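Flavocytochrome C3 fumarate reductase (Shewanella frigidimarina, PDB 1QO8) reduces fumarate to succinate in an essentially one-way reaction, using one FAD and four covalently bound c-type hemes, and may take part in electron transport to Fe(3+). Local coordinates at residues Asp106-Lys109 against Ile110-Ala113; Gly439-Val442 against Glu443-Ala446; Asn543-Ala546 against Asp547-Val550; Leu394-Arg397 against Asp398-Ser401. All blocks are in the same frame, centred on the assembly; numbering follows the deposited sequence.

Each contact lies at the start of a different helix, in its first turn or two, and none touches another. Along the chain they come in the order contact 1 (helix 107-115), contact 4 (helix 397-405), contact 2 (helix 442-448) and contact 3 (helix 543-563). Contact 3 reaches the flavin. Contact 4 carries the likely proton donor, its centre about 27 Å from that of contact 3. The centre of contact 2 is about 27 Å from that of contact 4, and both adjoin the same mixed sheet through strands 489-505 and 357-364. Contact 1 packs on a separate four-stranded sheet, its centre about 57 Å from that of contact 2. The flavin contact and the likely proton donor thus sit on different helices.

Contact 1. Residues Asp106-Lys109 against Ile110-Ala113; sequences DQDK and IQKA
Ile110 meets Asp106, the N-cap of helix 107-115, through its backbone N and its side chain, so the contact is the capped N-terminal end of that helix. The cap itself is Asp106 OD1, which takes Lys109 N at 2.8 Å, met on the anti side of the carboxylate and 28° out of its plane. Ile110 N then binds Asp106 O at 2.8 Å, the first of four backbone bonds. With CG1 of Ile110 anti to the carbonyl carbon (chi1 -73°), the branch runs back over the cap, CG1 lying 3.2 Å from Asp106 O. The buried side chain also meets Tyr296, Val274 and Val288 on the four-stranded sheet that this face of the helix packs on, and an alanine here would probably open a gap between helix and sheet and leave these residues without their apolar partner. Gln111 N gives a nearly straight bond to Gln107 O (2.8 Å), and its side chain lies beside that of Asp108, both pointing the same way at the exposed surface. Lys112 bonds through N to Asp108 O at 3.1 Å, while its aliphatic chain, bent at chi2, starts past the same carbonyl and leads its ammonium away. At Ala113 the methyl touches Val288, and N reaches Lys109 O at 3.1 Å with the donor tilted 33° from the carbonyl plane.

Contact 2. Residues Gly439-Val442 against Glu443-Ala446; sequences GDTV and EQLA
Thr441 and Gln444 form the polar link of this N-capped turn, where strand 437-439 gives way to helix 442-448. Side-chain hydrogen bonds come first. Thr441 OG1, placed by chi1 of 70° between its own N and carbonyl carbon, accepts the Gln444 backbone N at 3.1 Å, a nearly straight capping bond. The same oxygen, 18° out of the plane of the Gln444 amide, accepts from NE2 at 3.0 Å, the two side chains crossing at about a right angle. A water links the other end of this amide, by a weak bond to Gln444 OE1, to Asp440 N. Backbone bonds follow: Leu445 N to Thr441 O at 3.1 Å and Ala446 N to Val442 O at 3.0 Å. Among the van der Waals contacts, Gly439 packs its CA 4.0 Å from Gln444 CB, where a side chain would run into the helix backbone. Val442 and Ala446 turn to Leu456 of helix 453-469, Leu445 to Tyr489 and Ala491 of strand 489-505, and Glu443 makes a salt bridge with Lys447. Two donors from one residue converging on a single hydroxyl imply that Gln444 is tied to the cap at both its backbone and its amide end.

Contact 3. Residues Asn543-Ala546 against Asp547-Val550; sequences NAIA and DTVV. With FAD (flavin-adenine dinucleotide), chain G.
Ile545 and Thr548 connect the flavin to the first turns of helix 543-563. In the first shell, Ile545 N gives FAD O2 an almost straight bond of 2.9 Å (176°), and Ala544 N comes within 3.1 Å of the same oxygen. The start of the helix thus faces the flavin C2 carbonyl, an arrangement likely to favour negative charge on the reduced ring. Ile545 CG1 lies over the face of the pyrimidine ring, 3.5 Å from FAD C2, and Thr548 CG2 approaches FAD O5' at 3.2 Å. One shell back, Thr548 OG1 donates to Ile545 O at 2.7 Å, a carbonyl that also accepts Val549 N at 3.3 Å; OG1 is further bonded to Ser131 OG. Its chi1 of 66° sends OG1 back to that carbonyl and CG2 to the cofactor. A valine in place of Thr548 would probably leave Ile545 O with the longer backbone bond alone and Ser131 without its mate. A water that donates to OD2 of buried Asp547 also bonds weakly to Ala544 O. Around this turn, Ala546 and Val550 meet Leu207 of helix 201-220, Val549 reaches Trp217 of that helix and Met167 of strand 167-168, and Thr548 rests on Ala132 of helix 131-143.

Contact 4. Residues Leu394-Arg397 against Asp398-Ser401; sequences LTTR and DKAS
The N-cap turn of helix 397-405, where Thr395 and Thr396 meet Lys399, begins the helix whose first residue, Arg397, is probably the proton donor of the active site. Thr396 OG1 caps the helix by accepting Lys399 N, a weak bond at 3.3 Å. The hydroxyl also rests against the root of the lysine chain, 3.3 Å from Lys399 CB. Thr395 comes at this chain from another direction, crossing it at about a right angle: its methyl CG2 is 3.3 Å from Lys399 CD, tighter than normal carbon contact, while its hydroxyl bonds back to Ser392 O. The two threonines line the aliphatic part of the lysine, and the bend at chi4 (43°) comes beyond them. Ordinary helix bonds follow from Ala400 N to Thr396 O (3.0 Å) and from Ser401 N to Arg397 O (2.9 Å). The Arg397 chain, extended from CG to NE, leads away from the turn, and NH2 forms a salt bridge with Glu373, which probably binds substrate as in relatives. That salt bridge probably positions the guanidinium. Arg397 and Ser401 pack on Pro361 of strand 357-364, while Asp398 touches Gln517 of the second subunit.

Contact 1. Residues Asp106-Lys109 against Ile110-Ala113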
ATOM      1  N   ASP A 106      18.582 -15.453  -2.363  1.00 71.37           N
ATOM      2  CA  ASP A 106      19.596 -15.489  -3.442  1.00 68.50           C
ATOM      3  C   ASP A 106      18.881 -15.853  -4.739  1.00 65.05           C
ATOM      4  O   ASP A 106      18.537 -17.012  -4.969  1.00 60.80           O
ATOM      5  CB  ASP A 106      20.747 -16.392  -3.090  1.00 69.40           C
ATOM      6  CG  ASP A 106      21.825 -16.359  -4.158  1.00 71.14           C
ATOM      7  OD1 ASP A 106      21.584 -16.650  -5.341  1.00 71.22           O
ATOM      8  OD2 ASP A 106      22.977 -16.025  -3.821  1.00 74.32           O
ATOM      9  N   GLN A 107      18.631 -14.835  -5.569  1.00 64.56           N
ATOM     10  CA  GLN A 107      17.812 -14.967  -6.776  1.00 64.48           C
ATOM     11  C   GLN A 107      18.405 -15.995  -7.737  1.00 61.23           C
ATOM     12  O   GLN A 107      17.716 -16.916  -8.220  1.00 57.83           O
ATOM     13  CB  GLN A 107      17.525 -13.636  -7.470  1.00 65.92           C
ATOM     14  CG  GLN A 107      18.617 -12.605  -7.357  1.00 70.49           C
ATOM     15  CD  GLN A 107      18.594 -11.433  -8.323  1.00 73.21           C
ATOM     16  OE1 GLN A 107      17.913 -11.457  -9.364  1.00 73.89           O
ATOM     17  NE2 GLN A 107      19.339 -10.364  -7.974  1.00 72.48           N
ATOM     18  N   ASP A 108      19.724 -15.929  -7.852  1.00 62.16           N
ATOM     19  CA  ASP A 108      20.389 -16.955  -8.720  1.00 64.78           C
ATOM     20  C   ASP A 108      20.217 -18.355  -8.195  1.00 61.75           C
ATOM     21  O   ASP A 108      19.757 -19.257  -8.942  1.00 57.04           O
ATOM     22  CB  ASP A 108      21.770 -16.362  -9.075  1.00 69.99           C
ATOM     23  CG  ASP A 108      21.508 -15.160 -10.030  1.00 73.79           C
ATOM     24  OD1 ASP A 108      20.471 -15.123 -10.759  1.00 75.05           O
ATOM     25  OD2 ASP A 108      22.257 -14.158 -10.108  1.00 74.81           O
ATOM     26  N   LYS A 109      20.305 -18.613  -6.873  1.00 59.05           N
ATOM     27  CA  LYS A 109      19.993 -19.945  -6.342  1.00 57.58           C
ATOM     28  C   LYS A 109      18.527 -20.325  -6.366  1.00 55.68           C
ATOM     29  O   LYS A 109      18.137 -21.499  -6.476  1.00 54.81           O
ATOM     30  CB  LYS A 109      20.479 -20.082  -4.886  1.00 58.78           C
ATOM     31  CG  LYS A 109      21.924 -20.494  -4.781  1.00 58.43           C
ATOM     32  CD  LYS A 109      22.514 -20.126  -3.426  1.00 61.20           C
ATOM     33  CE  LYS A 109      24.028 -20.271  -3.471  1.00 61.98           C
ATOM     34  NZ  LYS A 109      24.486 -20.548  -2.082  1.00 65.58           N
ATOM     35  N   ILE A 110      17.654 -19.322  -6.287  1.00 55.51           N
ATOM     36  CA  ILE A 110      16.220 -19.596  -6.397  1.00 55.28           C
ATOM     37  C   ILE A 110      15.868 -20.084  -7.801  1.00 55.66           C
ATOM     38  O   ILE A 110      15.068 -20.978  -8.048  1.00 50.68           O
ATOM     39  CB  ILE A 110      15.497 -18.306  -5.972  1.00 53.84           C
ATOM     40  CG1 ILE A 110      15.629 -18.147  -4.432  1.00 53.98           C
ATOM     41  CG2 ILE A 110      14.033 -18.324  -6.348  1.00 52.61           C
ATOM     42  CD1 ILE A 110      15.131 -16.792  -3.975  1.00 50.64           C
ATOM     43  N   GLN A 111      16.366 -19.351  -8.793  1.00 59.09           N
ATOM     44  CA  GLN A 111      16.277 -19.693 -10.216  1.00 60.10           C
ATOM     45  C   GLN A 111      16.734 -21.130 -10.512  1.00 58.71           C
ATOM     46  O   GLN A 111      15.944 -21.923 -11.052  1.00 56.33           O
ATOM     47  CB  GLN A 111      17.228 -18.777 -11.000  1.00 62.71           C
ATOM     48  CG  GLN A 111      16.621 -17.488 -11.493  1.00 66.59           C
ATOM     49  CD  GLN A 111      17.499 -16.763 -12.516  1.00 70.74           C
ATOM     50  OE1 GLN A 111      18.672 -16.410 -12.300  1.00 71.20           O
ATOM     51  NE2 GLN A 111      16.895 -16.487 -13.689  1.00 71.16           N
ATOM     52  N   LYS A 112      17.926 -21.450 -10.014  1.00 57.72           N
ATOM     53  CA  LYS A 112      18.412 -22.828 -10.134  1.00 59.64           C
ATOM     54  C   LYS A 112      17.443 -23.842  -9.570  1.00 58.46           C
ATOM     55  O   LYS A 112      17.158 -24.832 -10.263  1.00 58.11           O
ATOM     56  CB  LYS A 112      19.759 -22.991  -9.406  1.00 62.61           C
ATOM     57  CG  LYS A 112      20.902 -22.995 -10.363  1.00 66.29           C
ATOM     58  CD  LYS A 112      22.115 -22.177  -9.975  1.00 68.71           C
ATOM     59  CE  LYS A 112      23.076 -22.058 -11.175  1.00 68.49           C
ATOM     60  NZ  LYS A 112      24.190 -21.121 -10.832  1.00 70.20           N
ATOM     61  N   ALA A 113      16.868 -23.581  -8.374  1.00 54.88           N
ATOM     62  CA  ALA A 113      15.978 -24.605  -7.806  1.00 53.46           C
ATOM     63  C   ALA A 113      14.680 -24.713  -8.594  1.00 52.28           C
ATOM     64  O   ALA A 113      14.134 -25.808  -8.627  1.00 51.94           O
ATOM     65  CB  ALA A 113      15.626 -24.323  -6.326  1.00 53.19           C
TER

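Contact 2. Residues Gly439-Val442 against Glu443-Ala446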
ATOM      1  N   GLY A 439      15.663   3.223  42.408  1.00 52.75           N
ATOM      2  CA  GLY A 439      16.624   4.086  43.136  1.00 54.05           C
ATOM      3  C   GLY A 439      16.005   4.126  44.568  1.00 55.25           C
ATOM      4  O   GLY A 439      14.780   4.176  44.724  1.00 50.47           O
ATOM      5  N   ASP A 440      16.922   4.114  45.546  1.00 53.77           N
ATOM      6  CA  ASP A 440      16.476   4.406  46.899  1.00 56.15           C
ATOM      7  C   ASP A 440      15.954   5.811  47.020  1.00 53.62           C
ATOM      8  O   ASP A 440      15.156   6.016  47.913  1.00 51.29           O
ATOM      9  CB  ASP A 440      17.543   4.087  47.978  1.00 61.81           C
ATOM     10  CG  ASP A 440      17.504   2.563  48.157  1.00 68.18           C
ATOM     11  OD1 ASP A 440      16.859   1.800  47.399  1.00 70.14           O
ATOM     12  OD2 ASP A 440      18.136   2.040  49.100  1.00 72.82           O
ATOM     13  N   THR A 441      16.477   6.779  46.260  1.00 54.23           N
ATOM     14  CA  THR A 441      16.001   8.141  46.275  1.00 54.24           C
ATOM     15  C   THR A 441      15.688   8.529  44.809  1.00 53.61           C
ATOM     16  O   THR A 441      16.071   7.802  43.876  1.00 47.30           O
ATOM     17  CB  THR A 441      17.074   9.103  46.821  1.00 56.10           C
ATOM     18  OG1 THR A 441      18.086   9.163  45.828  1.00 56.65           O
ATOM     19  CG2 THR A 441      17.807   8.633  48.092  1.00 56.56           C
ATOM     20  N   VAL A 442      14.975   9.626  44.622  1.00 51.13           N
ATOM     21  CA  VAL A 442      14.590  10.121  43.309  1.00 51.95           C
ATOM     22  C   VAL A 442      15.805  10.474  42.484  1.00 52.80           C
ATOM     23  O   VAL A 442      15.877  10.163  41.296  1.00 50.82           O
ATOM     24  CB  VAL A 442      13.626  11.314  43.407  1.00 50.52           C
ATOM     25  CG1 VAL A 442      13.341  12.021  42.090  1.00 47.37           C
ATOM     26  CG2 VAL A 442      12.322  10.792  44.022  1.00 47.97           C
ATOM     27  N   GLU A 443      16.792  11.143  43.042  1.00 53.39           N
ATOM     28  CA  GLU A 443      18.099  11.331  42.428  1.00 55.99           C
ATOM     29  C   GLU A 443      18.880  10.095  42.013  1.00 54.32           C
ATOM     30  O   GLU A 443      19.476  10.048  40.911  1.00 53.21           O
ATOM     31  CB  GLU A 443      18.954  12.117  43.470  1.00 59.24           C
ATOM     32  CG  GLU A 443      20.084  12.891  42.810  1.00 63.36           C
ATOM     33  CD  GLU A 443      21.067  13.488  43.805  1.00 67.76           C
ATOM     34  OE1 GLU A 443      20.689  14.237  44.734  1.00 70.37           O
ATOM     35  OE2 GLU A 443      22.278  13.231  43.691  1.00 69.75           O
ATOM     36  N   GLN A 444      18.989   9.065  42.865  1.00 54.36           N
ATOM     37  CA  GLN A 444      19.513   7.788  42.379  1.00 56.41           C
ATOM     38  C   GLN A 444      18.717   7.262  41.178  1.00 54.66           C
ATOM     39  O   GLN A 444      19.311   6.793  40.220  1.00 54.80           O
ATOM     40  CB  GLN A 444      19.617   6.745  43.483  1.00 59.52           C
ATOM     41  CG  GLN A 444      20.623   7.080  44.599  1.00 64.95           C
ATOM     42  CD  GLN A 444      20.354   6.241  45.843  1.00 67.35           C
ATOM     43  OE1 GLN A 444      21.116   5.345  46.227  1.00 70.29           O
ATOM     44  NE2 GLN A 444      19.208   6.412  46.491  1.00 68.26           N
ATOM     45  N   LEU A 445      17.390   7.247  41.168  1.00 50.52           N
ATOM     46  CA  LEU A 445      16.593   6.769  40.047  1.00 49.70           C
ATOM     47  C   LEU A 445      17.019   7.566  38.804  1.00 49.10           C
ATOM     48  O   LEU A 445      17.187   7.056  37.716  1.00 46.46           O
ATOM     49  CB  LEU A 445      15.093   7.054  40.260  1.00 47.00           C
ATOM     50  CG  LEU A 445      14.036   6.097  39.682  1.00 47.70           C
ATOM     51  CD1 LEU A 445      12.767   6.784  39.231  1.00 40.75           C
ATOM     52  CD2 LEU A 445      14.524   5.013  38.722  1.00 41.64           C
ATOM     53  N   ALA A 446      17.148   8.904  38.943  1.00 51.13           N
ATOM     54  CA  ALA A 446      17.475   9.776  37.822  1.00 51.05           C
ATOM     55  C   ALA A 446      18.845   9.419  37.241  1.00 53.96           C
ATOM     56  O   ALA A 446      19.012   9.407  36.017  1.00 50.74           O
ATOM     57  CB  ALA A 446      17.421  11.234  38.246  1.00 52.21           C
TER
HETATM   58  O   HOH W   1      19.922   3.357  44.730  1.00 68.45           O

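Contact 3. Residues Asn543-Ala546 against Asp547-Val550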
ATOM      1  N   ASN A 543      -9.840 -11.241  18.636  1.00 43.31           N
ATOM      2  CA  ASN A 543     -10.357 -11.591  17.315  1.00 42.91           C
ATOM      3  C   ASN A 543      -9.296 -12.143  16.384  1.00 41.95           C
ATOM      4  O   ASN A 543      -9.604 -12.963  15.512  1.00 39.27           O
ATOM      5  CB  ASN A 543     -10.931 -10.285  16.717  1.00 43.67           C
ATOM      6  CG  ASN A 543     -12.404 -10.180  17.051  1.00 45.75           C
ATOM      7  OD1 ASN A 543     -12.946 -11.069  17.718  1.00 45.20           O
ATOM      8  ND2 ASN A 543     -13.034  -9.138  16.569  1.00 44.17           N
ATOM      9  N   ALA A 544      -8.051 -11.720  16.552  1.00 41.89           N
ATOM     10  CA  ALA A 544      -6.986 -12.267  15.660  1.00 43.28           C
ATOM     11  C   ALA A 544      -6.619 -13.705  15.985  1.00 43.42           C
ATOM     12  O   ALA A 544      -6.370 -14.516  15.078  1.00 43.51           O
ATOM     13  CB  ALA A 544      -5.723 -11.447  15.823  1.00 37.79           C
ATOM     14  N   ILE A 545      -6.582 -14.053  17.291  1.00 43.88           N
ATOM     15  CA  ILE A 545      -6.411 -15.467  17.665  1.00 44.23           C
ATOM     16  C   ILE A 545      -7.599 -16.222  17.080  1.00 44.57           C
ATOM     17  O   ILE A 545      -7.394 -17.285  16.486  1.00 42.99           O
ATOM     18  CB  ILE A 545      -6.275 -15.775  19.182  1.00 44.78           C
ATOM     19  CG1 ILE A 545      -4.906 -15.291  19.578  1.00 43.14           C
ATOM     20  CG2 ILE A 545      -6.432 -17.268  19.519  1.00 43.78           C
ATOM     21  CD1 ILE A 545      -3.803 -16.202  18.979  1.00 43.95           C
ATOM     22  N   ALA A 546      -8.822 -15.685  17.169  1.00 42.95           N
ATOM     23  CA  ALA A 546      -9.949 -16.429  16.645  1.00 44.13           C
ATOM     24  C   ALA A 546      -9.903 -16.623  15.141  1.00 43.35           C
ATOM     25  O   ALA A 546     -10.326 -17.631  14.570  1.00 42.61           O
ATOM     26  CB  ALA A 546     -11.268 -15.712  16.974  1.00 43.88           C
ATOM     27  N   ASP A 547      -9.489 -15.584  14.442  1.00 44.03           N
ATOM     28  CA  ASP A 547      -9.178 -15.592  13.006  1.00 44.75           C
ATOM     29  C   ASP A 547      -8.176 -16.698  12.688  1.00 43.37           C
ATOM     30  O   ASP A 547      -8.440 -17.469  11.787  1.00 44.60           O
ATOM     31  CB  ASP A 547      -8.602 -14.208  12.687  1.00 46.63           C
ATOM     32  CG  ASP A 547      -8.111 -14.000  11.272  1.00 51.35           C
ATOM     33  OD1 ASP A 547      -8.525 -14.686  10.316  1.00 49.95           O
ATOM     34  OD2 ASP A 547      -7.265 -13.075  11.121  1.00 53.35           O
ATOM     35  N   THR A 548      -7.076 -16.896  13.366  1.00 41.02           N
ATOM     36  CA  THR A 548      -6.107 -17.954  13.009  1.00 41.59           C
ATOM     37  C   THR A 548      -6.753 -19.326  13.145  1.00 42.25           C
ATOM     38  O   THR A 548      -6.502 -20.193  12.289  1.00 41.05           O
ATOM     39  CB  THR A 548      -4.812 -17.901  13.844  1.00 41.61           C
ATOM     40  OG1 THR A 548      -5.176 -18.213  15.215  1.00 41.89           O
ATOM     41  CG2 THR A 548      -4.175 -16.522  13.813  1.00 39.61           C
ATOM     42  N   VAL A 549      -7.701 -19.496  14.093  1.00 43.68           N
ATOM     43  CA  VAL A 549      -8.323 -20.801  14.206  1.00 45.53           C
ATOM     44  C   VAL A 549      -9.371 -20.988  13.104  1.00 45.46           C
ATOM     45  O   VAL A 549      -9.411 -21.972  12.361  1.00 45.82           O
ATOM     46  CB  VAL A 549      -8.980 -21.056  15.581  1.00 46.35           C
ATOM     47  CG1 VAL A 549      -9.659 -22.404  15.594  1.00 43.07           C
ATOM     48  CG2 VAL A 549      -7.885 -20.987  16.658  1.00 42.69           C
ATOM     49  N   VAL A 550     -10.298 -20.066  13.010  1.00 44.79           N
ATOM     50  CA  VAL A 550     -11.408 -20.239  12.091  1.00 45.66           C
ATOM     51  C   VAL A 550     -10.886 -20.295  10.633  1.00 47.24           C
ATOM     52  O   VAL A 550     -11.349 -21.129   9.862  1.00 43.36           O
ATOM     53  CB  VAL A 550     -12.391 -19.091  12.258  1.00 46.39           C
ATOM     54  CG1 VAL A 550     -13.373 -18.992  11.104  1.00 46.30           C
ATOM     55  CG2 VAL A 550     -13.173 -19.203  13.567  1.00 47.12           C
TER
HETATM   56  PA  FAD G 605       2.156 -16.102  13.600  1.00 37.10           P
HETATM   57  O1A FAD G 605       1.736 -16.730  14.893  1.00 36.29           O
HETATM   58  O2A FAD G 605       3.036 -15.072  13.579  1.00 34.89           O
HETATM   59  O5B FAD G 605       3.082 -17.222  13.002  1.00 38.68           O
HETATM   60  C5B FAD G 605       3.616 -17.177  11.615  1.00 37.74           C
HETATM   61  C4B FAD G 605       4.697 -18.361  11.466  1.00 37.13           C
HETATM   62  O4B FAD G 605       5.163 -18.220  10.036  1.00 36.70           O
HETATM   63  C3B FAD G 605       5.992 -18.054  12.289  1.00 36.57           C
HETATM   64  O3B FAD G 605       6.391 -18.922  13.252  1.00 34.67           O
HETATM   65  C2B FAD G 605       7.018 -17.493  11.238  1.00 37.21           C
HETATM   66  O2B FAD G 605       8.409 -17.778  11.528  1.00 40.43           O
HETATM   67  C1B FAD G 605       6.641 -18.329  10.073  1.00 36.52           C
HETATM   68  N9A FAD G 605       7.027 -17.735   8.786  1.00 40.56           N
HETATM   69  C8A FAD G 605       7.024 -16.413   8.417  1.00 37.92           C
HETATM   70  N7A FAD G 605       7.543 -16.228   7.235  1.00 38.16           N
HETATM   71  C5A FAD G 605       7.912 -17.490   6.780  1.00 37.60           C
HETATM   72  C6A FAD G 605       8.617 -17.954   5.588  1.00 38.01           C
HETATM   73  N6A FAD G 605       9.010 -17.173   4.621  1.00 38.15           N
HETATM   74  N1A FAD G 605       8.767 -19.300   5.517  1.00 37.75           N
HETATM   75  C2A FAD G 605       8.447 -20.159   6.544  1.00 39.56           C
HETATM   76  N3A FAD G 605       7.814 -19.810   7.686  1.00 38.68           N
HETATM   77  C4A FAD G 605       7.610 -18.466   7.738  1.00 38.96           C
HETATM   78  N1  FAD G 605      -4.590 -11.393  19.289  1.00 45.98           N
HETATM   79  C2  FAD G 605      -5.670 -11.850  19.863  1.00 47.89           C
HETATM   80  O2  FAD G 605      -6.729 -12.059  19.368  1.00 45.75           O
HETATM   81  N3  FAD G 605      -5.716 -12.182  21.251  1.00 52.54           N
HETATM   82  C4  FAD G 605      -4.526 -11.998  21.948  1.00 53.17           C
HETATM   83  O4  FAD G 605      -4.501 -12.209  23.127  1.00 56.32           O
HETATM   84  C4X FAD G 605      -3.353 -11.424  21.291  1.00 48.56           C
HETATM   85  N5  FAD G 605      -2.234 -11.191  21.993  1.00 46.53           N
HETATM   86  C5X FAD G 605      -1.113 -10.736  21.384  1.00 44.72           C
HETATM   87  C6  FAD G 605       0.026 -10.530  22.174  1.00 43.24           C
HETATM   88  C7  FAD G 605       1.181 -10.077  21.584  1.00 45.29           C
HETATM   89  C7M FAD G 605       2.440  -9.835  22.355  1.00 43.57           C
HETATM   90  C8  FAD G 605       1.189  -9.869  20.157  1.00 44.00           C
HETATM   91  C8M FAD G 605       2.463  -9.444  19.493  1.00 44.80           C
HETATM   92  C9  FAD G 605       0.085 -10.100  19.378  1.00 40.94           C
HETATM   93  C9A FAD G 605      -1.087 -10.536  19.949  1.00 42.13           C
HETATM   94  N10 FAD G 605      -2.293 -10.774  19.260  1.00 41.14           N
HETATM   95  C10 FAD G 605      -3.406 -11.201  19.877  1.00 44.56           C
HETATM   96  C1' FAD G 605      -2.272 -10.952  17.774  1.00 43.11           C
HETATM   97  C2' FAD G 605      -2.324 -12.477  17.424  1.00 41.42           C
HETATM   98  O2' FAD G 605      -1.430 -13.033  18.446  1.00 42.40           O
HETATM   99  C3' FAD G 605      -1.526 -12.621  16.104  1.00 39.59           C
HETATM  100  O3' FAD G 605      -2.130 -11.846  15.060  1.00 42.08           O
HETATM  101  C4' FAD G 605      -1.854 -14.045  15.542  1.00 41.19           C
HETATM  102  O4' FAD G 605      -1.238 -14.946  16.513  1.00 37.41           O
HETATM  103  C5' FAD G 605      -1.042 -14.173  14.204  1.00 36.37           C
HETATM  104  O5' FAD G 605      -1.074 -15.710  13.924  1.00 41.82           O
HETATM  105  P   FAD G 605      -0.520 -16.318  12.622  1.00 38.53           P
HETATM  106  O1P FAD G 605      -0.796 -17.798  12.753  1.00 38.39           O
HETATM  107  O2P FAD G 605      -1.120 -15.556  11.619  1.00 38.75           O
HETATM  108  O3P FAD G 605       0.872 -15.916  12.631  1.00 35.93           O
HETATM  109  O   HOH W   2      -5.376 -12.503  12.653  1.00 54.74           O

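Contact 4. Residues Leu394-Arg397 against Asp398-Ser401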
ATOM      1  N   LEU A 394      -3.418  10.092  31.643  1.00 40.58           N
ATOM      2  CA  LEU A 394      -4.710   9.544  31.231  1.00 41.50           C
ATOM      3  C   LEU A 394      -5.216  10.037  29.879  1.00 42.61           C
ATOM      4  O   LEU A 394      -6.406   9.763  29.667  1.00 44.64           O
ATOM      5  CB  LEU A 394      -5.762   9.874  32.327  1.00 41.48           C
ATOM      6  CG  LEU A 394      -5.315   9.594  33.754  1.00 44.38           C
ATOM      7  CD1 LEU A 394      -6.427   9.937  34.766  1.00 41.15           C
ATOM      8  CD2 LEU A 394      -4.826   8.142  33.993  1.00 44.27           C
ATOM      9  N   THR A 395      -4.449  10.583  28.922  1.00 44.37           N
ATOM     10  CA  THR A 395      -4.979  10.805  27.614  1.00 45.99           C
ATOM     11  C   THR A 395      -5.386   9.495  26.898  1.00 45.70           C
ATOM     12  O   THR A 395      -5.171   8.400  27.400  1.00 44.93           O
ATOM     13  CB  THR A 395      -3.981  11.349  26.582  1.00 52.07           C
ATOM     14  OG1 THR A 395      -2.622  11.310  27.028  1.00 59.76           O
ATOM     15  CG2 THR A 395      -4.412  12.556  25.872  1.00 48.89           C
ATOM     16  N   THR A 396      -5.874   9.654  25.666  1.00 43.72           N
ATOM     17  CA  THR A 396      -6.225   8.503  24.845  1.00 45.52           C
ATOM     18  C   THR A 396      -4.921   7.863  24.371  1.00 41.66           C
ATOM     19  O   THR A 396      -3.881   8.529  24.300  1.00 39.04           O
ATOM     20  CB  THR A 396      -6.999   8.929  23.562  1.00 44.75           C
ATOM     21  OG1 THR A 396      -6.042   9.833  22.937  1.00 45.92           O
ATOM     22  CG2 THR A 396      -8.242   9.787  23.836  1.00 48.66           C
ATOM     23  N   ARG A 397      -5.048   6.681  23.771  1.00 43.57           N
ATOM     24  CA  ARG A 397      -3.840   5.926  23.404  1.00 46.43           C
ATOM     25  C   ARG A 397      -3.167   6.596  22.214  1.00 45.78           C
ATOM     26  O   ARG A 397      -1.952   6.666  22.156  1.00 44.36           O
ATOM     27  CB  ARG A 397      -4.175   4.501  23.006  1.00 48.34           C
ATOM     28  CG  ARG A 397      -5.030   3.794  24.019  1.00 55.82           C
ATOM     29  CD  ARG A 397      -5.618   2.571  23.322  1.00 59.32           C
ATOM     30  NE  ARG A 397      -6.466   1.859  24.278  1.00 67.17           N
ATOM     31  CZ  ARG A 397      -6.255   0.539  24.423  1.00 71.06           C
ATOM     32  NH1 ARG A 397      -5.249  -0.001  23.715  1.00 74.35           N
ATOM     33  NH2 ARG A 397      -6.996  -0.190  25.250  1.00 71.41           N
ATOM     34  N   ASP A 398      -3.981   7.053  21.239  1.00 48.25           N
ATOM     35  CA  ASP A 398      -3.280   7.646  20.085  1.00 49.68           C
ATOM     36  C   ASP A 398      -2.602   8.940  20.457  1.00 45.47           C
ATOM     37  O   ASP A 398      -1.585   9.244  19.902  1.00 42.79           O
ATOM     38  CB  ASP A 398      -4.101   7.787  18.825  1.00 56.78           C
ATOM     39  CG  ASP A 398      -5.491   8.290  19.007  1.00 61.19           C
ATOM     40  OD1 ASP A 398      -5.648   9.514  19.215  1.00 64.17           O
ATOM     41  OD2 ASP A 398      -6.412   7.422  18.907  1.00 65.10           O
ATOM     42  N   LYS A 399      -3.170   9.801  21.310  1.00 48.16           N
ATOM     43  CA  LYS A 399      -2.424  10.926  21.831  1.00 47.90           C
ATOM     44  C   LYS A 399      -1.150  10.595  22.580  1.00 47.72           C
ATOM     45  O   LYS A 399      -0.120  11.283  22.457  1.00 47.58           O
ATOM     46  CB  LYS A 399      -3.374  11.751  22.737  1.00 53.53           C
ATOM     47  CG  LYS A 399      -4.389  12.584  21.903  1.00 58.13           C
ATOM     48  CD  LYS A 399      -5.112  13.530  22.850  1.00 62.15           C
ATOM     49  CE  LYS A 399      -6.233  14.358  22.291  1.00 65.76           C
ATOM     50  NZ  LYS A 399      -7.138  13.591  21.378  1.00 67.79           N
ATOM     51  N   ALA A 400      -1.177   9.605  23.479  1.00 45.61           N
ATOM     52  CA  ALA A 400      -0.002   9.153  24.166  1.00 43.45           C
ATOM     53  C   ALA A 400       1.015   8.632  23.165  1.00 40.71           C
ATOM     54  O   ALA A 400       2.166   9.124  23.248  1.00 41.24           O
ATOM     55  CB  ALA A 400      -0.391   8.198  25.323  1.00 43.19           C
ATOM     56  N   SER A 401       0.758   7.809  22.178  1.00 41.86           N
ATOM     57  CA  SER A 401       1.836   7.447  21.230  1.00 45.36           C
ATOM     58  C   SER A 401       2.462   8.627  20.484  1.00 42.55           C
ATOM     59  O   SER A 401       3.673   8.716  20.406  1.00 42.70           O
ATOM     60  CB  SER A 401       1.343   6.620  19.980  1.00 45.69           C
ATOM     61  OG  SER A 401       0.547   5.670  20.659  1.00 55.45           O
TER